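Local coordinates for cystathionine beta-lyase family protein, YNBB B.subtilis ortholog (Clostridium acetobutylicum, PDB 3HVY) that probably acts as a pyridoxal-phosphate-dependent carbon-sulfur lyase of the methionine gamma-lyase family and may take part in aluminium resistance, at residues D77-V82 with A92-H97; F110-P115 with V264-F269; S61-S66 with V286-Y291. All blocks are in the same frame, centred on the assembly; numbering follows the deposited sequence.

How the contacts relate
Contact 1 lies between the other two. It seats helix 74-87 on edge strand 91-95, whose other face carries helix 261-271 of contact 2: Phe93 CD1 lies 3.4 Å from Thr268 CG2. Toward contact 3 the same helix 74-87 packs on the start of helix 287-317, with Leu79 CD2 3.6 Å from the CE of selenomethionine Met287. Contacts 2 and 3 do not touch, their centres about 27 Å apart. Contact 2 is buried and partly sealed by the second subunit, whereas contacts 1 and 3 are partly buried. Chemistry follows place: a salt bridge at the sheet edge, one arginine-glutamine bond from the loop after helix 101-111 to helix 261-271, and aromatic packing with a water bridge against the third and fourth subunits.

Contact 1 (D77-V82 with A92-H97)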
ATOM      1  N   ASP D  77      -9.473  15.084  -5.232  1.00 30.16           N
ATOM      2  CA  ASP D  77     -10.196  16.234  -5.777  1.00 30.40           C
ATOM      3  C   ASP D  77      -9.263  17.298  -6.312  1.00 28.48           C
ATOM      4  O   ASP D  77      -9.558  17.940  -7.304  1.00 29.62           O
ATOM      5  CB  ASP D  77     -11.154  16.803  -4.728  1.00 32.28           C
ATOM      6  CG  ASP D  77     -12.267  15.809  -4.380  1.00 38.25           C
ATOM      7  OD1 ASP D  77     -12.566  14.877  -5.191  1.00 36.96           O
ATOM      8  OD2 ASP D  77     -12.795  15.945  -3.284  1.00 39.84           O
ATOM      9  N   SER D  78      -8.117  17.472  -5.688  1.00 29.16           N
ATOM     10  CA  SER D  78      -7.160  18.440  -6.188  1.00 29.28           C
ATOM     11  C   SER D  78      -6.435  17.930  -7.424  1.00 30.82           C
ATOM     12  O   SER D  78      -6.010  18.743  -8.293  1.00 32.40           O
ATOM     13  CB  SER D  78      -6.142  18.779  -5.094  1.00 29.33           C
ATOM     14  OG  SER D  78      -6.707  19.575  -4.056  1.00 33.17           O
ATOM     15  N   LEU D  79      -6.244  16.615  -7.530  1.00 30.53           N
ATOM     16  CA  LEU D  79      -5.594  16.087  -8.768  1.00 31.24           C
ATOM     17  C   LEU D  79      -6.509  16.357  -9.942  1.00 31.27           C
ATOM     18  O   LEU D  79      -6.058  16.761 -11.001  1.00 29.01           O
ATOM     19  CB  LEU D  79      -5.215  14.633  -8.701  1.00 29.52           C
ATOM     20  CG  LEU D  79      -4.421  14.067  -9.897  1.00 30.24           C
ATOM     21  CD1 LEU D  79      -3.100  14.789 -10.052  1.00 30.10           C
ATOM     22  CD2 LEU D  79      -4.172  12.594  -9.652  1.00 32.17           C
ATOM     23  N   ASP D  80      -7.795  16.109  -9.778  1.00 32.89           N
ATOM     24  CA  ASP D  80      -8.748  16.517 -10.822  1.00 29.82           C
ATOM     25  C   ASP D  80      -8.600  17.998 -11.219  1.00 31.21           C
ATOM     26  O   ASP D  80      -8.653  18.327 -12.395  1.00 30.88           O
ATOM     27  CB  ASP D  80     -10.170  16.293 -10.361  1.00 33.89           C
ATOM     28  CG  ASP D  80     -10.524  14.816 -10.189  1.00 34.38           C
ATOM     29  OD1 ASP D  80      -9.738  13.956 -10.604  1.00 33.83           O
ATOM     30  OD2 ASP D  80     -11.603  14.514  -9.583  1.00 29.88           O
ATOM     31  N   ARG D  81      -8.454  18.910 -10.238  1.00 32.68           N
ATOM     32  CA  ARG D  81      -8.293  20.326 -10.572  1.00 31.41           C
ATOM     33  C   ARG D  81      -6.977  20.588 -11.306  1.00 33.31           C
ATOM     34  O   ARG D  81      -6.930  21.372 -12.258  1.00 29.72           O
ATOM     35  CB  ARG D  81      -8.399  21.187  -9.337  1.00 32.55           C
ATOM     36  CG  ARG D  81      -9.826  21.271  -8.834  1.00 37.49           C
ATOM     37  CD  ARG D  81      -9.992  22.341  -7.753  1.00 42.26           C
ATOM     38  NE  ARG D  81      -9.493  21.872  -6.465  1.00 48.02           N
ATOM     39  CZ  ARG D  81     -10.192  21.111  -5.611  1.00 53.30           C
ATOM     40  NH1 ARG D  81     -11.454  20.768  -5.834  1.00 51.51           N
ATOM     41  NH2 ARG D  81      -9.635  20.722  -4.484  1.00 47.45           N
ATOM     42  N   VAL D  82      -5.916  19.883 -10.915  1.00 31.83           N
ATOM     43  CA  VAL D  82      -4.607  20.051 -11.588  1.00 28.18           C
ATOM     44  C   VAL D  82      -4.704  19.620 -13.075  1.00 31.26           C
ATOM     45  O   VAL D  82      -4.265  20.351 -13.964  1.00 28.39           O
ATOM     46  CB  VAL D  82      -3.478  19.300 -10.815  1.00 31.40           C
ATOM     47  CG1 VAL D  82      -2.200  19.202 -11.656  1.00 32.60           C
ATOM     48  CG2 VAL D  82      -3.216  20.027  -9.425  1.00 27.42           C
ATOM     49  N   ALA D  92     -12.179  17.630 -14.777  1.00 26.22           N
ATOM     50  CA  ALA D  92     -11.412  16.421 -15.017  1.00 26.22           C
ATOM     51  C   ALA D  92     -11.779  15.460 -13.922  1.00 29.25           C
ATOM     52  O   ALA D  92     -12.266  15.865 -12.846  1.00 30.68           O
ATOM     53  CB  ALA D  92      -9.879  16.651 -15.081  1.00 26.58           C
ATOM     54  N   PHE D  93     -11.526  14.192 -14.214  1.00 28.24           N
ATOM     55  CA  PHE D  93     -11.915  13.043 -13.402  1.00 31.50           C
ATOM     56  C   PHE D  93     -10.842  11.981 -13.626  1.00 30.16           C
ATOM     57  O   PHE D  93     -10.799  11.324 -14.683  1.00 29.43           O
ATOM     58  CB  PHE D  93     -13.289  12.571 -13.832  1.00 29.11           C
ATOM     59  CG  PHE D  93     -13.792  11.340 -13.111  1.00 30.72           C
ATOM     60  CD1 PHE D  93     -14.246  11.400 -11.794  1.00 32.18           C
ATOM     61  CD2 PHE D  93     -13.823  10.131 -13.756  1.00 33.61           C
ATOM     62  CE1 PHE D  93     -14.741  10.308 -11.165  1.00 32.23           C
ATOM     63  CE2 PHE D  93     -14.294   9.014 -13.091  1.00 35.20           C
ATOM     64  CZ  PHE D  93     -14.784   9.120 -11.799  1.00 30.89           C
ATOM     65  N   VAL D  94      -9.962  11.875 -12.638  1.00 31.44           N
ATOM     66  CA  VAL D  94      -8.812  11.020 -12.655  1.00 31.29           C
ATOM     67  C   VAL D  94      -8.952  10.035 -11.504  1.00 34.40           C
ATOM     68  O   VAL D  94      -9.148  10.429 -10.324  1.00 28.44           O
ATOM     69  CB  VAL D  94      -7.520  11.847 -12.445  1.00 31.46           C
ATOM     70  CG1 VAL D  94      -6.276  10.944 -12.649  1.00 30.07           C
ATOM     71  CG2 VAL D  94      -7.511  13.107 -13.317  1.00 26.42           C
ATOM     72  N   ARG D  95      -8.869   8.743 -11.820  1.00 31.77           N
ATOM     73  CA  ARG D  95      -9.139   7.737 -10.817  1.00 29.32           C
ATOM     74  C   ARG D  95      -8.337   6.507 -11.092  1.00 30.08           C
ATOM     75  O   ARG D  95      -8.122   6.122 -12.261  1.00 31.15           O
ATOM     76  CB  ARG D  95     -10.606   7.320 -10.832  1.00 28.49           C
ATOM     77  CG  ARG D  95     -11.592   8.373 -10.418  1.00 33.88           C
ATOM     78  CD  ARG D  95     -11.508   8.681  -8.935  1.00 28.89           C
ATOM     79  NE  ARG D  95     -12.543   9.614  -8.486  1.00 29.62           N
ATOM     80  CZ  ARG D  95     -12.496  10.931  -8.641  1.00 39.71           C
ATOM     81  NH1 ARG D  95     -11.478  11.495  -9.258  1.00 32.29           N
ATOM     82  NH2 ARG D  95     -13.489  11.681  -8.187  1.00 37.33           N
ATOM     83  N   PRO D  96      -7.882   5.843 -10.023  1.00 31.48           N
ATOM     84  CA  PRO D  96      -7.187   4.542 -10.155  1.00 31.73           C
ATOM     85  C   PRO D  96      -8.209   3.427 -10.476  1.00 32.28           C
ATOM     86  O   PRO D  96      -7.864   2.323 -10.911  1.00 33.09           O
ATOM     87  CB  PRO D  96      -6.606   4.334  -8.746  1.00 32.33           C
ATOM     88  CG  PRO D  96      -7.634   5.002  -7.858  1.00 34.22           C
ATOM     89  CD  PRO D  96      -8.007   6.254  -8.619  1.00 33.98           C
ATOM     90  N   HIS D  97      -9.480   3.732 -10.282  1.00 31.48           N
ATOM     91  CA  HIS D  97     -10.539   2.756 -10.502  1.00 31.33           C
ATOM     92  C   HIS D  97     -10.726   2.339 -11.951  1.00 34.24           C
ATOM     93  O   HIS D  97     -11.385   1.308 -12.221  1.00 35.27           O
ATOM     94  CB  HIS D  97     -11.870   3.269  -9.952  1.00 32.15           C
ATOM     95  CG  HIS D  97     -11.790   3.755  -8.531  1.00 33.17           C
ATOM     96  ND1 HIS D  97     -12.445   3.134  -7.488  1.00 36.37           N
ATOM     97  CD2 HIS D  97     -11.118   4.807  -7.984  1.00 36.90           C
ATOM     98  CE1 HIS D  97     -12.160   3.769  -6.358  1.00 36.34           C
ATOM     99  NE2 HIS D  97     -11.368   4.792  -6.631  1.00 40.20           N
TER
HETATM  100  O   HOH W   1     -13.184  14.930  -7.688  1.00 43.94           O
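Asp80, on helix 74-87, sets its carboxylate against the outer edge of strand 91-95 and grips Val94 and Arg95 together. The tight part is here. OD1 accepts the backbone N of Val94 at 2.9 Å, with the donor coming from above the carboxylate plane. OD2 turns its syn lone pair to Arg95 NH1 at 3.0 Å, in a nearly straight salt bridge (174° at the hydrogen), and the two flat groups are almost coplanar, 5° apart. NH1 also gives a bond of 2.8 Å to Val94 O, so the two side chains satisfy both backbone polar groups of Val94 on this edge. Aspartate suits the place because a short, rigid acid can serve a peptide N-H and a guanidinium at once. Asp80 CG is anti to the carbonyl carbon (chi1 -67°), which brings the carboxylate to the strand; CB lies 3.3 Å from Ala92 O. Phe93 CE1 sits 3.3 Å above the centre of the Arg95 guanidinium, covering that face and helping to orient it, and Gly278 O takes NH2. On the buried side Val94 directs CB at the helix, and its CG1 meets Leu79 CD2 at 4.0 Å, the side chains crossing at about a right angle; Met287 and Leu290 also pack on Leu79.

Toward solvent the packing gives way to water and charge. A water donates to both Asp77 OD1 and Asp80 OD2 and accepts a weak bond from Arg95 NH2. Asp77 OD1 itself stands 4.5 Å from that nitrogen, well out of the guanidinium plane, and so probably adds only electrostatic attraction. A helix leading into an edge strand that pairs antiparallel with strand 255-259 belongs to the seven-stranded large-domain sheet of fold-type I pyridoxal-phosphate enzymes.

Contact 2 (F110-P115 with V264-F269); sequences FGNLRP and VTQATF
Gly111 and Ala267 bring two backbones together at 4.2 Å between their CA atoms, where the chain leaving helix 101-111 meets helix 261-271 in the large domain of this fold-type I enzyme. Glycine suits the site because a CB here would lie 2.7 Å from both Gln266 O and Ala267 CA, a clash; instead Gly111 CA makes a CA-H...O contact of 3.6 Å with Gln266 O. Gln266 fills the flank, its CB 3.3 Å from Gly111 O and 3.7 Å from Asn112 OD1. A bend at chi2 (-53°) sets its CD on the way to Arg114, whose NH2 donates to OE1 at 2.9 Å in a bent bond (141° at the hydrogen). That oxygen lies in the guanidinium plane, while the donor stands above the plane of the amide carbonyl, the flat groups 49° apart. Arginine suits this junction because NH1 can hold the turn, donating to Leu113 O and, at 2.8 Å, to Gly111 O.

What positions Asn112 lies one step out: its ND2 bonds to Tyr263 O and Ala108 O. In the second subunit, Glu147 forms a salt bridge with Arg114 NH2 and Lys141 O accepts from Gln266 NE2.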
ATOM      1  N   PHE D 110     -20.536   6.122 -23.085  1.00 30.21           N
ATOM      2  CA  PHE D 110     -21.783   5.706 -22.463  1.00 27.68           C
ATOM      3  C   PHE D 110     -22.435   6.858 -21.741  1.00 28.23           C
ATOM      4  O   PHE D 110     -23.607   7.116 -21.908  1.00 30.78           O
ATOM      5  CB  PHE D 110     -21.601   4.543 -21.494  1.00 28.37           C
ATOM      6  CG  PHE D 110     -21.733   3.205 -22.129  1.00 32.53           C
ATOM      7  CD1 PHE D 110     -22.980   2.683 -22.403  1.00 34.15           C
ATOM      8  CD2 PHE D 110     -20.608   2.455 -22.448  1.00 35.25           C
ATOM      9  CE1 PHE D 110     -23.128   1.426 -23.027  1.00 34.49           C
ATOM     10  CE2 PHE D 110     -20.753   1.196 -23.094  1.00 38.39           C
ATOM     11  CZ  PHE D 110     -22.017   0.694 -23.362  1.00 32.66           C
ATOM     12  N   GLY D 111     -21.664   7.585 -20.964  1.00 26.07           N
ATOM     13  CA  GLY D 111     -22.257   8.648 -20.185  1.00 28.21           C
ATOM     14  C   GLY D 111     -22.941   9.744 -20.967  1.00 29.72           C
ATOM     15  O   GLY D 111     -23.917  10.359 -20.479  1.00 30.60           O
ATOM     16  N   ASN D 112     -22.459   9.977 -22.180  1.00 30.13           N
ATOM     17  CA  ASN D 112     -22.917  11.089 -23.004  1.00 27.38           C
ATOM     18  C   ASN D 112     -23.805  10.708 -24.166  1.00 29.23           C
ATOM     19  O   ASN D 112     -24.029  11.491 -25.078  1.00 27.87           O
ATOM     20  CB  ASN D 112     -21.690  11.922 -23.405  1.00 27.46           C
ATOM     21  CG  ASN D 112     -21.162  12.768 -22.237  1.00 28.12           C
ATOM     22  OD1 ASN D 112     -21.825  13.705 -21.856  1.00 29.66           O
ATOM     23  ND2 ASN D 112     -19.984  12.404 -21.626  1.00 26.11           N
ATOM     24  N   LEU D 113     -24.354   9.501 -24.100  1.00 29.74           N
ATOM     25  CA  LEU D 113     -25.232   8.964 -25.132  1.00 28.48           C
ATOM     26  C   LEU D 113     -26.445   8.300 -24.495  1.00 29.63           C
ATOM     27  O   LEU D 113     -26.371   7.741 -23.404  1.00 28.16           O
ATOM     28  CB  LEU D 113     -24.504   7.931 -26.006  1.00 28.21           C
ATOM     29  CG  LEU D 113     -23.480   8.594 -26.935  1.00 31.81           C
ATOM     30  CD1 LEU D 113     -22.436   7.592 -27.412  1.00 31.74           C
ATOM     31  CD2 LEU D 113     -24.146   9.368 -28.086  1.00 26.74           C
ATOM     32  N   ARG D 114     -27.555   8.355 -25.220  1.00 31.29           N
ATOM     33  CA  ARG D 114     -28.825   7.785 -24.799  1.00 31.36           C
ATOM     34  C   ARG D 114     -29.486   7.057 -25.970  1.00 30.23           C
ATOM     35  O   ARG D 114     -29.096   7.213 -27.141  1.00 30.90           O
ATOM     36  CB  ARG D 114     -29.770   8.893 -24.302  1.00 32.49           C
ATOM     37  CG  ARG D 114     -29.233   9.680 -23.079  1.00 30.28           C
ATOM     38  CD  ARG D 114     -29.157   8.868 -21.796  1.00 34.29           C
ATOM     39  NE  ARG D 114     -28.890   9.770 -20.666  1.00 34.37           N
ATOM     40  CZ  ARG D 114     -27.687  10.091 -20.200  1.00 32.71           C
ATOM     41  NH1 ARG D 114     -26.607   9.577 -20.730  1.00 37.63           N
ATOM     42  NH2 ARG D 114     -27.564  10.940 -19.178  1.00 36.11           N
ATOM     43  N   PRO D 115     -30.473   6.237 -25.660  1.00 30.42           N
ATOM     44  CA  PRO D 115     -31.133   5.539 -26.746  1.00 28.42           C
ATOM     45  C   PRO D 115     -31.669   6.504 -27.809  1.00 31.61           C
ATOM     46  O   PRO D 115     -32.262   7.543 -27.472  1.00 31.64           O
ATOM     47  CB  PRO D 115     -32.283   4.808 -26.025  1.00 29.13           C
ATOM     48  CG  PRO D 115     -31.829   4.681 -24.614  1.00 29.61           C
ATOM     49  CD  PRO D 115     -31.033   5.886 -24.336  1.00 31.60           C
ATOM     50  N   VAL D 264     -18.112  15.598 -18.420  1.00 28.63           N
ATOM     51  CA  VAL D 264     -17.303  14.834 -17.479  1.00 26.94           C
ATOM     52  C   VAL D 264     -18.242  14.300 -16.421  1.00 29.41           C
ATOM     53  O   VAL D 264     -18.192  13.112 -16.081  1.00 30.55           O
ATOM     54  CB  VAL D 264     -16.182  15.694 -16.847  1.00 28.97           C
ATOM     55  CG1 VAL D 264     -15.432  14.890 -15.772  1.00 26.33           C
ATOM     56  CG2 VAL D 264     -15.220  16.164 -17.957  1.00 23.73           C
ATOM     57  N   THR D 265     -19.132  15.152 -15.908  1.00 26.98           N
ATOM     58  CA  THR D 265     -20.060  14.701 -14.888  1.00 28.30           C
ATOM     59  C   THR D 265     -20.935  13.534 -15.358  1.00 26.24           C
ATOM     60  O   THR D 265     -21.167  12.571 -14.589  1.00 30.54           O
ATOM     61  CB  THR D 265     -20.921  15.823 -14.411  1.00 29.54           C
ATOM     62  OG1 THR D 265     -20.082  16.710 -13.714  1.00 29.80           O
ATOM     63  CG2 THR D 265     -22.045  15.343 -13.452  1.00 32.59           C
ATOM     64  N   GLN D 266     -21.441  13.591 -16.591  1.00 29.47           N
ATOM     65  CA  GLN D 266     -22.243  12.467 -17.069  1.00 26.21           C
ATOM     66  C   GLN D 266     -21.440  11.137 -17.118  1.00 29.20           C
ATOM     67  O   GLN D 266     -21.986  10.023 -16.876  1.00 28.54           O
ATOM     68  CB  GLN D 266     -22.885  12.756 -18.395  1.00 30.87           C
ATOM     69  CG  GLN D 266     -24.070  13.754 -18.384  1.00 30.32           C
ATOM     70  CD  GLN D 266     -25.176  13.394 -17.395  1.00 33.43           C
ATOM     71  OE1 GLN D 266     -25.753  12.301 -17.423  1.00 32.19           O
ATOM     72  NE2 GLN D 266     -25.472  14.329 -16.514  1.00 28.36           N
ATOM     73  N   ALA D 267     -20.187  11.244 -17.534  1.00 29.88           N
ATOM     74  CA  ALA D 267     -19.280  10.112 -17.554  1.00 31.98           C
ATOM     75  C   ALA D 267     -19.120   9.541 -16.170  1.00 31.26           C
ATOM     76  O   ALA D 267     -19.073   8.311 -16.018  1.00 30.64           O
ATOM     77  CB  ALA D 267     -17.899  10.512 -18.138  1.00 32.00           C
ATOM     78  N   THR D 268     -19.007  10.403 -15.146  1.00 31.66           N
ATOM     79  CA  THR D 268     -18.845   9.874 -13.792  1.00 30.05           C
ATOM     80  C   THR D 268     -20.009   8.963 -13.334  1.00 29.50           C
ATOM     81  O   THR D 268     -19.810   8.086 -12.482  1.00 30.56           O
ATOM     82  CB  THR D 268     -18.608  10.943 -12.712  1.00 32.60           C
ATOM     83  OG1 THR D 268     -19.808  11.691 -12.535  1.00 31.70           O
ATOM     84  CG2 THR D 268     -17.374  11.872 -13.056  1.00 25.09           C
ATOM     85  N   PHE D 269     -21.210   9.208 -13.821  1.00 28.22           N
ATOM     86  CA  PHE D 269     -22.395   8.408 -13.444  1.00 29.65           C
ATOM     87  C   PHE D 269     -22.366   7.044 -14.070  1.00 28.77           C
ATOM     88  O   PHE D 269     -23.015   6.098 -13.557  1.00 28.37           O
ATOM     89  CB  PHE D 269     -23.718   9.113 -13.791  1.00 33.74           C
ATOM     90  CG  PHE D 269     -23.930  10.427 -13.070  1.00 30.06           C
ATOM     91  CD1 PHE D 269     -23.607  10.575 -11.735  1.00 40.37           C
ATOM     92  CD2 PHE D 269     -24.490  11.512 -13.740  1.00 31.67           C
ATOM     93  CE1 PHE D 269     -23.814  11.789 -11.075  1.00 34.69           C
ATOM     94  CE2 PHE D 269     -24.692  12.720 -13.091  1.00 33.82           C
ATOM     95  CZ  PHE D 269     -24.368  12.849 -11.761  1.00 30.64           C
TER

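Contact 3 (S61-S66 with V286-Y291); sequences SHFTNS and VMRSLY
Phe63, the centre of an inverse gamma turn, offers one ring face to Arg288 and an edge to Tyr291, joining the loop after helix 18-55 to the first turns of helix 287-317. Arg288 CG, anti to the backbone N (chi1 -178°), comes over the face and stands 4.2 Å from the ring centroid in a CH-pi contact. The arginine then folds round the ring's base, its guanidinium face over Phe63 CB and its plane at 66° to the phenyl ring. Its long chain both covers the phenyl and delivers NH2 to Asn65 O of the third subunit.

Tyr291 meets the edge of the Phe63 ring in an offset edge-to-face pair, the Phe63 edge toward the Tyr291 face, with planes at 61° and Phe63 CE1 3.9 Å from Tyr291 CD2. The Tyr291 side chain crosses that of His62 obliquely, His62 CB 3.9 Å from Tyr291 OH, and anchors that hydroxyl on Gly75 O. Phe383 of the fourth subunit packs on both aromatic rings. Alongside, Thr64 and selenomethionine Met287 point the same way, OG1 3.3 Å from CG, while Asp73 takes the threonine hydroxyl. A water links the two backbones, donating to Thr64 O at 2.9 Å and accepting from Arg288 N at 3.0 Å.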
ATOM      1  N   SER D  61      -0.203  17.254   2.349  1.00 42.43           N
ATOM      2  CA  SER D  61      -1.545  16.844   2.763  1.00 43.59           C
ATOM      3  C   SER D  61      -2.464  16.348   1.621  1.00 41.04           C
ATOM      4  O   SER D  61      -3.536  15.763   1.847  1.00 41.59           O
ATOM      5  CB  SER D  61      -2.210  17.948   3.556  1.00 44.22           C
ATOM      6  OG  SER D  61      -2.100  19.184   2.907  1.00 59.55           O
ATOM      7  N   HIS D  62      -2.038  16.573   0.387  1.00 36.20           N
ATOM      8  CA  HIS D  62      -2.726  15.995  -0.774  1.00 35.44           C
ATOM      9  C   HIS D  62      -2.336  14.552  -1.006  1.00 35.82           C
ATOM     10  O   HIS D  62      -2.960  13.875  -1.861  1.00 34.00           O
ATOM     11  CB  HIS D  62      -2.437  16.835  -2.023  1.00 36.01           C
ATOM     12  CG  HIS D  62      -3.093  18.167  -1.964  1.00 29.47           C
ATOM     13  ND1 HIS D  62      -2.446  19.298  -1.489  1.00 33.63           N
ATOM     14  CD2 HIS D  62      -4.365  18.537  -2.215  1.00 31.95           C
ATOM     15  CE1 HIS D  62      -3.287  20.315  -1.507  1.00 37.17           C
ATOM     16  NE2 HIS D  62      -4.462  19.876  -1.922  1.00 31.71           N
ATOM     17  N   PHE D  63      -1.317  14.068  -0.278  1.00 34.64           N
ATOM     18  CA  PHE D  63      -0.883  12.654  -0.432  1.00 35.76           C
ATOM     19  C   PHE D  63      -1.683  11.803   0.584  1.00 39.04           C
ATOM     20  O   PHE D  63      -1.185  11.285   1.586  1.00 38.60           O
ATOM     21  CB  PHE D  63       0.640  12.461  -0.323  1.00 36.63           C
ATOM     22  CG  PHE D  63       1.456  13.410  -1.209  1.00 33.29           C
ATOM     23  CD1 PHE D  63       0.972  13.808  -2.450  1.00 34.25           C
ATOM     24  CD2 PHE D  63       2.710  13.843  -0.820  1.00 35.33           C
ATOM     25  CE1 PHE D  63       1.687  14.659  -3.259  1.00 36.50           C
ATOM     26  CE2 PHE D  63       3.443  14.713  -1.650  1.00 28.52           C
ATOM     27  CZ  PHE D  63       2.898  15.095  -2.877  1.00 30.97           C
ATOM     28  N   THR D  64      -2.969  11.705   0.255  1.00 42.70           N
ATOM     29  CA  THR D  64      -3.973  11.080   1.062  1.00 41.50           C
ATOM     30  C   THR D  64      -3.883   9.534   0.990  1.00 41.74           C
ATOM     31  O   THR D  64      -3.209   8.927   0.118  1.00 39.71           O
ATOM     32  CB  THR D  64      -5.407  11.555   0.642  1.00 41.04           C
ATOM     33  OG1 THR D  64      -5.647  11.200  -0.729  1.00 43.99           O
ATOM     34  CG2 THR D  64      -5.561  13.045   0.829  1.00 36.52           C
ATOM     35  N   ASN D  65      -4.586   8.958   1.972  1.00 42.25           N
ATOM     36  CA  ASN D  65      -4.694   7.566   2.214  1.00 41.39           C
ATOM     37  C   ASN D  65      -6.180   7.286   2.576  1.00 39.23           C
ATOM     38  O   ASN D  65      -6.503   6.797   3.679  1.00 37.03           O
ATOM     39  CB  ASN D  65      -3.794   7.261   3.391  1.00 44.54           C
ATOM     40  CG  ASN D  65      -3.638   5.811   3.605  1.00 48.55           C
ATOM     41  OD1 ASN D  65      -3.661   5.064   2.627  1.00 48.55           O
ATOM     42  ND2 ASN D  65      -3.480   5.378   4.883  1.00 42.00           N
ATOM     43  N   SER D  66      -7.092   7.648   1.681  1.00 34.31           N
ATOM     44  CA  SER D  66      -8.531   7.521   1.985  1.00 33.21           C
ATOM     45  C   SER D  66      -8.968   6.069   2.047  1.00 32.43           C
ATOM     46  O   SER D  66      -8.345   5.204   1.433  1.00 35.33           O
ATOM     47  CB  SER D  66      -9.391   8.266   0.985  1.00 27.07           C
ATOM     48  OG  SER D  66      -9.058   7.888  -0.348  1.00 33.21           O
ATOM     49  N   VAL D 286      -2.806   5.627  -3.559  1.00 37.18           N
ATOM     50  CA  VAL D 286      -2.047   5.897  -4.783  1.00 36.02           C
ATOM     51  C   VAL D 286      -1.750   7.375  -5.091  1.00 34.08           C
ATOM     52  O   VAL D 286      -1.044   7.667  -6.058  1.00 31.64           O
ATOM     53  CB  VAL D 286      -2.693   5.230  -6.031  1.00 37.29           C
ATOM     54  CG1 VAL D 286      -2.955   3.782  -5.736  1.00 38.75           C
ATOM     55  CG2 VAL D 286      -3.985   5.979  -6.522  1.00 35.06           C
HETATM   56  N   MSE D 287      -2.253   8.310  -4.295  1.00 33.75           N
HETATM   57  CA  MSE D 287      -2.216   9.711  -4.735  1.00 33.08           C
HETATM   58  C   MSE D 287      -0.782  10.237  -4.932  1.00 33.52           C
HETATM   59  O   MSE D 287      -0.497  10.873  -5.954  1.00 33.64           O
HETATM   60  CB  MSE D 287      -3.039  10.629  -3.814  1.00 32.62           C
HETATM   61  CG  MSE D 287      -4.544  10.320  -3.744  1.00 34.29           C
HETATM   62 SE   MSE D 287      -5.430  10.156  -5.501  0.75 40.13          SE
HETATM   63  CE  MSE D 287      -4.768  11.802  -6.188  1.00 27.68           C
ATOM     64  N   ARG D 288       0.147   9.990  -4.001  1.00 33.11           N
ATOM     65  CA  ARG D 288       1.512  10.500  -4.208  1.00 33.78           C
ATOM     66  C   ARG D 288       2.055  10.039  -5.585  1.00 36.20           C
ATOM     67  O   ARG D 288       2.592  10.803  -6.336  1.00 33.83           O
ATOM     68  CB  ARG D 288       2.429  10.050  -3.067  1.00 34.42           C
ATOM     69  CG  ARG D 288       3.837  10.556  -3.148  1.00 37.49           C
ATOM     70  CD  ARG D 288       4.749  10.022  -2.019  1.00 36.00           C
ATOM     71  NE  ARG D 288       4.395  10.637  -0.732  1.00 38.42           N
ATOM     72  CZ  ARG D 288       3.759  10.012   0.259  1.00 41.30           C
ATOM     73  NH1 ARG D 288       3.440   8.730   0.168  1.00 50.91           N
ATOM     74  NH2 ARG D 288       3.463  10.654   1.366  1.00 36.11           N
ATOM     75  N   SER D 289       1.863   8.769  -5.925  1.00 37.28           N
ATOM     76  CA  SER D 289       2.414   8.242  -7.152  1.00 34.58           C
ATOM     77  C   SER D 289       1.767   8.886  -8.373  1.00 34.87           C
ATOM     78  O   SER D 289       2.451   9.094  -9.384  1.00 31.87           O
ATOM     79  CB  SER D 289       2.301   6.718  -7.165  1.00 36.79           C
ATOM     80  OG  SER D 289       0.953   6.312  -7.438  1.00 48.22           O
ATOM     81  N   LEU D 290       0.479   9.228  -8.292  1.00 31.87           N
ATOM     82  CA  LEU D 290      -0.204   9.852  -9.436  1.00 32.32           C
ATOM     83  C   LEU D 290       0.279  11.282  -9.638  1.00 31.47           C
ATOM     84  O   LEU D 290       0.494  11.700 -10.771  1.00 34.56           O
ATOM     85  CB  LEU D 290      -1.741   9.828  -9.288  1.00 31.42           C
ATOM     86  CG  LEU D 290      -2.414   8.447  -9.261  1.00 34.52           C
ATOM     87  CD1 LEU D 290      -3.957   8.546  -9.144  1.00 37.07           C
ATOM     88  CD2 LEU D 290      -1.924   7.653 -10.524  1.00 29.26           C
ATOM     89  N   TYR D 291       0.508  12.014  -8.548  1.00 29.14           N
ATOM     90  CA  TYR D 291       1.040  13.364  -8.649  1.00 30.62           C
ATOM     91  C   TYR D 291       2.472  13.350  -9.153  1.00 30.70           C
ATOM     92  O   TYR D 291       2.828  14.097 -10.043  1.00 29.87           O
ATOM     93  CB  TYR D 291       1.036  14.081  -7.266  1.00 31.48           C
ATOM     94  CG  TYR D 291      -0.310  14.683  -6.816  1.00 33.61           C
ATOM     95  CD1 TYR D 291      -0.739  15.917  -7.311  1.00 34.16           C
ATOM     96  CD2 TYR D 291      -1.106  14.055  -5.874  1.00 33.25           C
ATOM     97  CE1 TYR D 291      -1.910  16.483  -6.889  1.00 35.52           C
ATOM     98  CE2 TYR D 291      -2.286  14.604  -5.460  1.00 35.14           C
ATOM     99  CZ  TYR D 291      -2.694  15.823  -5.967  1.00 34.44           C
ATOM    100  OH  TYR D 291      -3.896  16.399  -5.588  1.00 31.65           O
TER
HETATM  101  O   HOH W   2      -0.742   9.023  -1.334  1.00 36.00           O